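Local coordinates for Tb427.07.360- putative uncharacterized metacyclic invariant surface protein from Trypanosoma brucei (Trypanosoma brucei, PDB 5VTL) that is of unknown function but is probably an invariant surface protein of the metacyclic stage, with an extended, almost wholly helical architecture, at residues Val7-His18 against Ala101-Leu112; Lys28-Ser39 against Glu80-Glu91. All coordinates share one frame; numbering follows the deposited sequence.

Contact 1: residues Val7-His18 against Ala101-Leu112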
loop_
_atom_site.group_PDB
_atom_site.type_symbol
_atom_site.label_atom_id
_atom_site.label_comp_id
_atom_site.label_asym_id
_atom_site.label_seq_id
_atom_site.Cartn_x
_atom_site.Cartn_y
_atom_site.Cartn_z
ATOM N N VAL A 7 27.265 9.297 -7.281
ATOM C CA VAL A 7 26.376 9.060 -8.424
ATOM C C VAL A 7 25.453 7.875 -8.154
ATOM O O VAL A 7 24.271 7.896 -8.513
ATOM C CB VAL A 7 27.200 8.858 -9.713
ATOM C CG1 VAL A 7 26.305 8.475 -10.883
ATOM C CG2 VAL A 7 27.941 10.121 -10.026
ATOM N N SER A 8 25.956 6.830 -7.495
ATOM C CA SER A 8 25.098 5.702 -7.156
ATOM C C SER A 8 23.907 6.122 -6.278
ATOM O O SER A 8 22.762 5.693 -6.499
ATOM C CB SER A 8 25.903 4.605 -6.451
ATOM O OG SER A 8 26.748 3.968 -7.374
ATOM N N ALA A 9 24.201 6.929 -5.272
ATOM C CA ALA A 9 23.183 7.464 -4.381
ATOM C C ALA A 9 22.146 8.294 -5.155
ATOM O O ALA A 9 20.935 8.140 -4.968
ATOM C CB ALA A 9 23.836 8.323 -3.335
ATOM N N ALA A 10 22.620 9.175 -6.023
ATOM C CA ALA A 10 21.726 10.029 -6.798
ATOM C C ALA A 10 20.861 9.211 -7.740
ATOM O O ALA A 10 19.693 9.519 -7.937
ATOM C CB ALA A 10 22.518 11.050 -7.589
ATOM N N CYS A 11 21.447 8.186 -8.349
ATOM C CA CYS A 11 20.698 7.370 -9.285
ATOM C C CYS A 11 19.585 6.578 -8.577
ATOM O O CYS A 11 18.441 6.537 -9.024
ATOM C CB CYS A 11 21.629 6.436 -10.060
ATOM S SG CYS A 11 20.695 5.476 -11.269
ATOM N N LEU A 12 19.909 5.962 -7.449
ATOM C CA LEU A 12 18.895 5.275 -6.653
ATOM C C LEU A 12 17.731 6.199 -6.312
ATOM O O LEU A 12 16.561 5.806 -6.408
ATOM C CB LEU A 12 19.524 4.711 -5.382
ATOM C CG LEU A 12 18.696 3.706 -4.576
ATOM C CD1 LEU A 12 19.635 2.777 -3.791
ATOM C CD2 LEU A 12 17.754 4.414 -3.601
ATOM N N PHE A 13 18.047 7.436 -5.954
ATOM C CA PHE A 13 17.026 8.415 -5.582
ATOM C C PHE A 13 16.154 8.797 -6.805
ATOM O O PHE A 13 14.921 8.818 -6.734
ATOM C CB PHE A 13 17.726 9.644 -4.991
ATOM C CG PHE A 13 16.800 10.653 -4.384
ATOM C CD1 PHE A 13 15.595 10.268 -3.818
ATOM C CD2 PHE A 13 17.125 12.003 -4.409
ATOM C CE1 PHE A 13 14.748 11.203 -3.261
ATOM C CE2 PHE A 13 16.273 12.949 -3.848
ATOM C CZ PHE A 13 15.085 12.546 -3.280
ATOM N N SER A 14 16.796 9.081 -7.935
ATOM C CA SER A 14 16.062 9.412 -9.148
ATOM C C SER A 14 15.131 8.283 -9.597
ATOM O O SER A 14 13.945 8.508 -9.925
ATOM C CB SER A 14 17.030 9.746 -10.268
ATOM O OG SER A 14 16.320 10.023 -11.465
ATOM N N GLU A 15 15.650 7.059 -9.636
ATOM C CA GLU A 15 14.838 5.941 -10.096
ATOM C C GLU A 15 13.711 5.640 -9.097
ATOM O O GLU A 15 12.624 5.229 -9.474
ATOM C CB GLU A 15 15.725 4.717 -10.367
ATOM C CG GLU A 15 16.665 4.979 -11.552
ATOM C CD GLU A 15 17.570 3.819 -11.919
ATOM O OE1 GLU A 15 17.821 2.950 -11.061
ATOM O OE2 GLU A 15 18.033 3.798 -13.099
ATOM N N ALA A 16 13.965 5.878 -7.819
ATOM C CA ALA A 16 12.913 5.782 -6.812
ATOM C C ALA A 16 11.780 6.776 -7.093
ATOM O O ALA A 16 10.612 6.405 -7.105
ATOM C CB ALA A 16 13.510 6.017 -5.412
ATOM N N LEU A 17 12.126 8.042 -7.323
ATOM C CA LEU A 17 11.126 9.076 -7.531
ATOM C C LEU A 17 10.363 8.811 -8.821
ATOM O O LEU A 17 9.156 8.988 -8.859
ATOM C CB LEU A 17 11.778 10.451 -7.606
ATOM C CG LEU A 17 12.422 10.950 -6.313
ATOM C CD1 LEU A 17 13.312 12.162 -6.611
ATOM C CD2 LEU A 17 11.348 11.269 -5.296
ATOM N N HIS A 18 11.057 8.387 -9.875
ATOM C CA HIS A 18 10.356 8.086 -11.122
ATOM C C HIS A 18 9.507 6.837 -11.036
ATOM O O HIS A 18 8.619 6.617 -11.870
ATOM C CB HIS A 18 11.338 7.942 -12.268
ATOM C CG HIS A 18 11.836 9.252 -12.772
ATOM N ND1 HIS A 18 13.095 9.729 -12.482
ATOM C CD2 HIS A 18 11.224 10.206 -13.511
ATOM C CE1 HIS A 18 13.245 10.917 -13.045
ATOM N NE2 HIS A 18 12.126 11.227 -13.676
ATOM N N ALA A 101 6.506 13.793 -5.629
ATOM C CA ALA A 101 7.670 13.122 -6.197
ATOM C C ALA A 101 8.079 13.746 -7.516
ATOM O O ALA A 101 9.257 14.005 -7.745
ATOM C CB ALA A 101 7.397 11.635 -6.368
ATOM N N ALA A 102 7.104 13.983 -8.393
ATOM C CA ALA A 102 7.406 14.527 -9.715
ATOM C C ALA A 102 8.175 15.845 -9.616
ATOM O O ALA A 102 8.998 16.165 -10.484
ATOM C CB ALA A 102 6.122 14.716 -10.524
ATOM N N GLY A 103 7.914 16.601 -8.549
ATOM C CA GLY A 103 8.536 17.898 -8.370
ATOM C C GLY A 103 9.943 17.855 -7.770
ATOM O O GLY A 103 10.570 18.891 -7.579
ATOM N N LYS A 104 10.435 16.653 -7.482
ATOM C CA LYS A 104 11.764 16.480 -6.938
ATOM C C LYS A 104 12.742 15.854 -7.934
ATOM O O LYS A 104 13.934 15.821 -7.665
ATOM C CB LYS A 104 11.693 15.594 -5.708
ATOM C CG LYS A 104 10.933 16.226 -4.584
ATOM C CD LYS A 104 11.103 15.462 -3.304
ATOM C CE LYS A 104 10.324 16.130 -2.184
ATOM N NZ LYS A 104 10.704 17.559 -2.008
ATOM N N THR A 105 12.249 15.382 -9.078
ATOM C CA THR A 105 13.129 14.711 -10.037
ATOM C C THR A 105 14.108 15.657 -10.737
ATOM O O THR A 105 15.248 15.289 -10.957
ATOM C CB THR A 105 12.338 13.907 -11.104
ATOM O OG1 THR A 105 11.502 14.779 -11.877
ATOM C CG2 THR A 105 11.463 12.798 -10.443
ATOM N N ALA A 106 13.662 16.857 -11.120
ATOM C CA ALA A 106 14.505 17.733 -11.953
ATOM C C ALA A 106 15.892 18.046 -11.366
ATOM O O ALA A 106 16.895 17.912 -12.061
ATOM C CB ALA A 106 13.746 19.041 -12.324
ATOM N N PRO A 107 15.970 18.466 -10.091
ATOM C CA PRO A 107 17.332 18.707 -9.565
ATOM C C PRO A 107 18.257 17.459 -9.546
ATOM O O PRO A 107 19.458 17.577 -9.796
ATOM C CB PRO A 107 17.074 19.212 -8.144
ATOM C CG PRO A 107 15.609 19.633 -8.123
ATOM C CD PRO A 107 14.926 18.725 -9.078
ATOM N N ILE A 108 17.704 16.287 -9.263
ATOM C CA ILE A 108 18.503 15.062 -9.200
ATOM C C ILE A 108 18.942 14.693 -10.610
ATOM O O ILE A 108 20.096 14.359 -10.866
ATOM C CB ILE A 108 17.711 13.890 -8.588
ATOM C CG1 ILE A 108 17.001 14.339 -7.311
ATOM C CG2 ILE A 108 18.636 12.682 -8.333
ATOM C CD1 ILE A 108 17.872 14.916 -6.293
ATOM N N ASP A 109 18.014 14.762 -11.546
ATOM C CA ASP A 109 18.359 14.416 -12.912
ATOM C C ASP A 109 19.321 15.428 -13.565
ATOM O O ASP A 109 20.147 15.052 -14.398
ATOM C CB ASP A 109 17.082 14.253 -13.733
ATOM C CG ASP A 109 16.289 13.037 -13.332
ATOM O OD1 ASP A 109 16.871 12.094 -12.732
ATOM O OD2 ASP A 109 15.069 13.025 -13.629
ATOM N N ASP A 110 19.244 16.697 -13.168
ATOM C CA ASP A 110 20.234 17.681 -13.616
ATOM C C ASP A 110 21.622 17.266 -13.118
ATOM O O ASP A 110 22.589 17.295 -13.865
ATOM C CB ASP A 110 19.915 19.092 -13.081
ATOM C CG ASP A 110 18.888 19.840 -13.944
ATOM O OD1 ASP A 110 18.417 19.301 -14.994
ATOM O OD2 ASP A 110 18.568 20.979 -13.571
ATOM N N TYR A 111 21.705 16.904 -11.837
ATOM C CA TYR A 111 22.974 16.455 -11.258
ATOM C C TYR A 111 23.503 15.272 -12.050
ATOM O O TYR A 111 24.686 15.233 -12.405
ATOM C CB TYR A 111 22.821 16.091 -9.774
ATOM C CG TYR A 111 24.010 15.297 -9.262
ATOM C CD1 TYR A 111 25.180 15.927 -8.930
ATOM C CD2 TYR A 111 23.967 13.910 -9.173
ATOM C CE1 TYR A 111 26.274 15.221 -8.482
ATOM C CE2 TYR A 111 25.072 13.182 -8.720
ATOM C CZ TYR A 111 26.219 13.845 -8.387
ATOM O OH TYR A 111 27.316 13.131 -7.944
ATOM N N LEU A 112 22.645 14.302 -12.337
ATOM C CA LEU A 112 23.099 13.119 -13.064
ATOM C C LEU A 112 23.608 13.478 -14.465
ATOM O O LEU A 112 24.669 12.997 -14.883
ATOM C CB LEU A 112 21.997 12.063 -13.135
ATOM C CG LEU A 112 21.690 11.347 -11.815
ATOM C CD1 LEU A 112 20.384 10.553 -11.932
ATOM C CD2 LEU A 112 22.838 10.455 -11.356
#
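Ser14 carries OG on the side away from its own N (chi1 178°), and Asp109 sets CG anti to its carbonyl carbon (chi1 -69°). These torsions bring Ser14 OG to Asp109 OD1, and the hydroxyl donates a hydrogen bond there. The modelled separation of Ser14 OG and Asp109 OD1, 2.5 Å, is unusually short, and its exact length is doubtful. His18 ND1 donates to Ser14 O at 3.0 Å, from above the carbonyl plane, which probably helps to fix the ring's rotation. Thr105 CG2 covers one face of the imidazole in a CH-pi contact. The helices of 7-18 and 105-112 run roughly antiparallel, at 142°, and pack knobs-into-holes at the head of an elongated helical bundle. Ile108 is one knob, seated among Ala10, Phe13, Ser14 and Leu17. Its CD1 meets Phe13 CE2 at 3.5 Å. Leu112 is the other, among Val7, Ala10, Cys11 and Ser14; Cys11 is itself joined to Cys132 by a disulfide. Leu17 CD1 lies over one face of Phe13, toward the rim, and also touches Lys104 CB. The Lys104 amine turns to Gly166 O in helix 157-209. At the other end, Ala10 CB packs on Tyr111 CE2 at 3.5 Å, while Tyr111 OH is hydrogen-bonded to Gln1 O.

Contact 2: residues Lys28-Ser39 against Glu80-Glu91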
loop_
_atom_site.group_PDB
_atom_site.type_symbol
_atom_site.label_atom_id
_atom_site.label_comp_id
_atom_site.label_asym_id
_atom_site.label_seq_id
_atom_site.Cartn_x
_atom_site.Cartn_y
_atom_site.Cartn_z
ATOM N N LYS A 28 -3.117 1.119 -5.172
ATOM C CA LYS A 28 -4.534 1.435 -5.361
ATOM C C LYS A 28 -5.298 0.181 -5.784
ATOM O O LYS A 28 -6.410 -0.093 -5.301
ATOM C CB LYS A 28 -4.701 2.520 -6.417
ATOM C CG LYS A 28 -4.261 3.916 -5.994
ATOM C CD LYS A 28 -4.577 4.935 -7.097
ATOM C CE LYS A 28 -6.067 4.979 -7.390
ATOM N NZ LYS A 28 -6.508 6.304 -7.921
ATOM N N ALA A 29 -4.707 -0.593 -6.684
ATOM C CA ALA A 29 -5.350 -1.818 -7.145
ATOM C C ALA A 29 -5.464 -2.860 -6.032
ATOM O O ALA A 29 -6.475 -3.550 -5.967
ATOM C CB ALA A 29 -4.620 -2.394 -8.327
ATOM N N LEU A 30 -4.434 -2.986 -5.191
ATOM C CA LEU A 30 -4.460 -3.907 -4.055
ATOM C C LEU A 30 -5.624 -3.532 -3.155
ATOM O O LEU A 30 -6.414 -4.375 -2.772
ATOM C CB LEU A 30 -3.160 -3.831 -3.237
ATOM C CG LEU A 30 -1.942 -4.600 -3.748
ATOM C CD1 LEU A 30 -0.692 -4.282 -2.923
ATOM C CD2 LEU A 30 -2.215 -6.088 -3.721
ATOM N N ALA A 31 -5.728 -2.253 -2.825
ATOM C CA ALA A 31 -6.782 -1.798 -1.926
ATOM C C ALA A 31 -8.164 -1.998 -2.513
ATOM O O ALA A 31 -9.074 -2.380 -1.801
ATOM C CB ALA A 31 -6.571 -0.343 -1.549
ATOM N N ALA A 32 -8.336 -1.720 -3.805
ATOM C CA ALA A 32 -9.620 -1.957 -4.465
ATOM C C ALA A 32 -10.008 -3.431 -4.435
ATOM O O ALA A 32 -11.185 -3.768 -4.208
ATOM C CB ALA A 32 -9.584 -1.467 -5.906
ATOM N N ALA A 33 -9.035 -4.309 -4.656
ATOM C CA ALA A 33 -9.298 -5.746 -4.626
ATOM C C ALA A 33 -9.707 -6.163 -3.225
ATOM O O ALA A 33 -10.554 -7.049 -3.044
ATOM C CB ALA A 33 -8.076 -6.532 -5.080
ATOM N N ASN A 34 -9.089 -5.546 -2.227
ATOM C CA ASN A 34 -9.421 -5.876 -0.832
ATOM C C ASN A 34 -10.861 -5.521 -0.493
ATOM O O ASN A 34 -11.531 -6.259 0.231
ATOM C CB ASN A 34 -8.450 -5.207 0.133
ATOM C CG ASN A 34 -7.127 -5.952 0.244
ATOM O OD1 ASN A 34 -7.070 -7.173 0.078
ATOM N ND2 ASN A 34 -6.072 -5.230 0.585
ATOM N N VAL A 35 -11.341 -4.406 -1.035
ATOM C CA VAL A 35 -12.734 -3.989 -0.844
ATOM C C VAL A 35 -13.668 -4.952 -1.526
ATOM O O VAL A 35 -14.679 -5.368 -0.961
ATOM C CB VAL A 35 -12.982 -2.572 -1.382
ATOM C CG1 VAL A 35 -14.497 -2.245 -1.476
ATOM C CG2 VAL A 35 -12.284 -1.576 -0.489
ATOM N N SER A 36 -13.316 -5.338 -2.743
ATOM C CA SER A 36 -14.161 -6.238 -3.504
ATOM C C SER A 36 -14.318 -7.537 -2.732
ATOM O O SER A 36 -15.417 -8.109 -2.629
ATOM C CB SER A 36 -13.522 -6.520 -4.862
ATOM O OG SER A 36 -13.606 -5.395 -5.707
ATOM N N ASP A 37 -13.212 -7.992 -2.156
ATOM C CA ASP A 37 -13.239 -9.249 -1.422
ATOM C C ASP A 37 -13.996 -9.118 -0.080
ATOM O O ASP A 37 -14.684 -10.060 0.360
ATOM C CB ASP A 37 -11.834 -9.770 -1.194
ATOM C CG ASP A 37 -11.830 -11.236 -0.815
ATOM O OD1 ASP A 37 -12.170 -12.075 -1.680
ATOM O OD2 ASP A 37 -11.512 -11.555 0.349
ATOM N N ALA A 38 -13.869 -7.958 0.562
ATOM C CA ALA A 38 -14.594 -7.699 1.794
ATOM C C ALA A 38 -16.109 -7.702 1.549
ATOM O O ALA A 38 -16.862 -8.247 2.354
ATOM C CB ALA A 38 -14.152 -6.371 2.439
ATOM N N SER A 39 -16.545 -7.115 0.435
ATOM C CA SER A 39 -17.957 -7.116 0.081
ATOM C C SER A 39 -18.431 -8.539 -0.196
ATOM O O SER A 39 -19.555 -8.920 0.183
ATOM C CB SER A 39 -18.216 -6.198 -1.124
ATOM O OG SER A 39 -17.887 -4.860 -0.820
ATOM N N GLU A 80 -16.336 -4.424 6.081
ATOM C CA GLU A 80 -16.552 -3.907 4.721
ATOM C C GLU A 80 -16.489 -2.383 4.661
ATOM O O GLU A 80 -15.822 -1.791 3.804
ATOM C CB GLU A 80 -17.890 -4.384 4.168
ATOM C CG GLU A 80 -18.194 -3.850 2.760
ATOM C CD GLU A 80 -19.521 -4.318 2.223
ATOM O OE1 GLU A 80 -19.717 -4.276 0.986
ATOM O OE2 GLU A 80 -20.376 -4.753 3.032
ATOM N N ASN A 81 -17.199 -1.727 5.561
ATOM C CA ASN A 81 -17.170 -0.284 5.587
ATOM C C ASN A 81 -15.786 0.247 5.931
ATOM O O ASN A 81 -15.328 1.224 5.341
ATOM C CB ASN A 81 -18.232 0.247 6.533
ATOM C CG ASN A 81 -19.628 0.094 5.960
ATOM O OD1 ASN A 81 -19.832 0.250 4.750
ATOM N ND2 ASN A 81 -20.599 -0.218 6.822
ATOM N N ALA A 82 -15.100 -0.416 6.860
ATOM C CA ALA A 82 -13.713 -0.069 7.164
ATOM C C ALA A 82 -12.821 -0.185 5.916
ATOM O O ALA A 82 -11.994 0.697 5.653
ATOM C CB ALA A 82 -13.190 -0.949 8.279
ATOM N N ALA A 83 -13.013 -1.247 5.131
ATOM C CA ALA A 83 -12.263 -1.414 3.884
ATOM C C ALA A 83 -12.534 -0.256 2.915
ATOM O O ALA A 83 -11.613 0.290 2.283
ATOM C CB ALA A 83 -12.610 -2.724 3.218
ATOM N N LYS A 84 -13.798 0.104 2.759
ATOM C CA LYS A 84 -14.152 1.190 1.853
ATOM C C LYS A 84 -13.559 2.545 2.288
ATOM O O LYS A 84 -13.129 3.329 1.447
ATOM C CB LYS A 84 -15.680 1.282 1.703
ATOM C CG LYS A 84 -16.254 0.088 1.022
ATOM C CD LYS A 84 -17.772 0.089 1.018
ATOM C CE LYS A 84 -18.306 -1.110 0.203
ATOM N NZ LYS A 84 -19.812 -1.149 0.093
ATOM N N THR A 85 -13.583 2.831 3.584
ATOM C CA THR A 85 -12.988 4.053 4.122
ATOM C C THR A 85 -11.485 4.045 3.876
ATOM O O THR A 85 -10.883 5.081 3.565
ATOM C CB THR A 85 -13.261 4.189 5.623
ATOM O OG1 THR A 85 -14.674 4.290 5.836
ATOM C CG2 THR A 85 -12.565 5.405 6.212
ATOM N N ALA A 86 -10.880 2.872 4.002
ATOM C CA ALA A 86 -9.440 2.734 3.786
ATOM C C ALA A 86 -9.100 2.947 2.312
ATOM O O ALA A 86 -8.108 3.602 1.991
ATOM C CB ALA A 86 -8.949 1.379 4.295
ATOM N N LEU A 87 -9.951 2.452 1.416
ATOM C CA LEU A 87 -9.745 2.675 -0.012
ATOM C C LEU A 87 -9.808 4.166 -0.323
ATOM O O LEU A 87 -8.999 4.673 -1.096
ATOM C CB LEU A 87 -10.787 1.926 -0.835
ATOM C CG LEU A 87 -10.763 2.065 -2.355
ATOM C CD1 LEU A 87 -9.396 1.729 -2.952
ATOM C CD2 LEU A 87 -11.843 1.179 -2.953
ATOM N N SER A 88 -10.745 4.874 0.297
ATOM C CA SER A 88 -10.856 6.311 0.052
ATOM C C SER A 88 -9.618 7.051 0.558
ATOM O O SER A 88 -9.151 7.986 -0.095
ATOM C CB SER A 88 -12.135 6.896 0.648
ATOM O OG SER A 88 -12.134 6.761 2.045
ATOM N N ASP A 89 -9.087 6.648 1.714
ATOM C CA ASP A 89 -7.794 7.163 2.166
ATOM C C ASP A 89 -6.660 6.881 1.163
ATOM O O ASP A 89 -5.871 7.776 0.842
ATOM C CB ASP A 89 -7.415 6.579 3.524
ATOM C CG ASP A 89 -8.356 7.025 4.643
ATOM O OD1 ASP A 89 -9.177 7.947 4.409
ATOM O OD2 ASP A 89 -8.254 6.455 5.754
ATOM N N VAL A 90 -6.569 5.645 0.687
ATOM C CA VAL A 90 -5.550 5.255 -0.293
ATOM C C VAL A 90 -5.614 6.170 -1.514
ATOM O O VAL A 90 -4.589 6.614 -2.058
ATOM C CB VAL A 90 -5.742 3.776 -0.727
ATOM C CG1 VAL A 90 -4.906 3.422 -1.946
ATOM C CG2 VAL A 90 -5.393 2.826 0.428
ATOM N N GLU A 91 -6.828 6.451 -1.948
ATOM C CA GLU A 91 -7.018 7.196 -3.173
ATOM C C GLU A 91 -6.498 8.625 -3.009
ATOM O O GLU A 91 -5.933 9.214 -3.930
ATOM C CB GLU A 91 -8.497 7.185 -3.531
ATOM C CG GLU A 91 -8.906 5.920 -4.283
ATOM C CD GLU A 91 -10.406 5.748 -4.387
ATOM O OE1 GLU A 91 -11.131 6.557 -3.768
ATOM O OE2 GLU A 91 -10.858 4.798 -5.082
HETATM O O HOH W 1 -5.754 8.375 -6.431
#
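Val35 CG2 meets Leu87 CD2 where two long helices of the extended bundle run side by side. The segments 28-39 and 80-91 are antiparallel, at 163°, with axes 8.9 Å apart. This close approach fits the alanines on the facing sides: Ala31 and Ala38 on one helix, Ala83 on the other. Val35 holds CG1 anti to the backbone N (chi1 167°), and its two methyls then do different work. CG2 lies over Ala83, 3.4 Å from Ala83 O, also touching Ala83 CB and Leu87 CD2. CG1 touches Lys84 CG, the two side chains crossing at about a right angle. Leu87 also has CG anti to its backbone N, and the Leu87 methyls part between two neighbours. CD1 reaches Ala31 CB and the backbone N of Ala32, while CD2 meets Val35 CG2 at 3.7 Å. Val90 CG2 packs on Ala31 CB, and Val90 CG1 rests against CA and CG of Lys28. On the inner side, Ala83 and Val90 also touch helix 157-209.

Polar groups lie towards both ends. Glu80 is fully extended from CA to its carboxylate and reaches back across to Ser39. Ser39 OG donates to Glu80 OE1 at 2.6 Å, on the anti side and 32° out of the carboxylate plane. Lys84 NZ adds a weak bond, part of a salt bridge, to the same oxygen. The other oxygen, OE2, pairs with Arg42, and these positive neighbours probably help keep the carboxylate ionised. At the far end the Lys28 chain bends at chi3, and its CE passes Glu91 CG. A water then joins the helices: it accepts from Lys28 NZ at 2.7 Å and donates to Glu91 O at 2.6 Å.

Contacts 1 and 2 both join helix 4-58 to the chain that returns beside it, with centres 32 Å apart and no touch between them. Contact 2 lies nearer the chain centre, on the bundle shaft, yet three of its touching residues are exposed. Contact 1 sits towards one end, has no exposed touching residue, and lies where helix 63-102 gives way to helix 105-116. Both are partly buried. Contact 1 combines aliphatic knobs with aromatic rings and a hydroxyl–carboxylate hydrogen bond; short helices and a disulfide partner lie around it. Contact 2 relies on alanines and branched aliphatic residues, with charged groups and a water at its margins. Helix 157-209 packs against both.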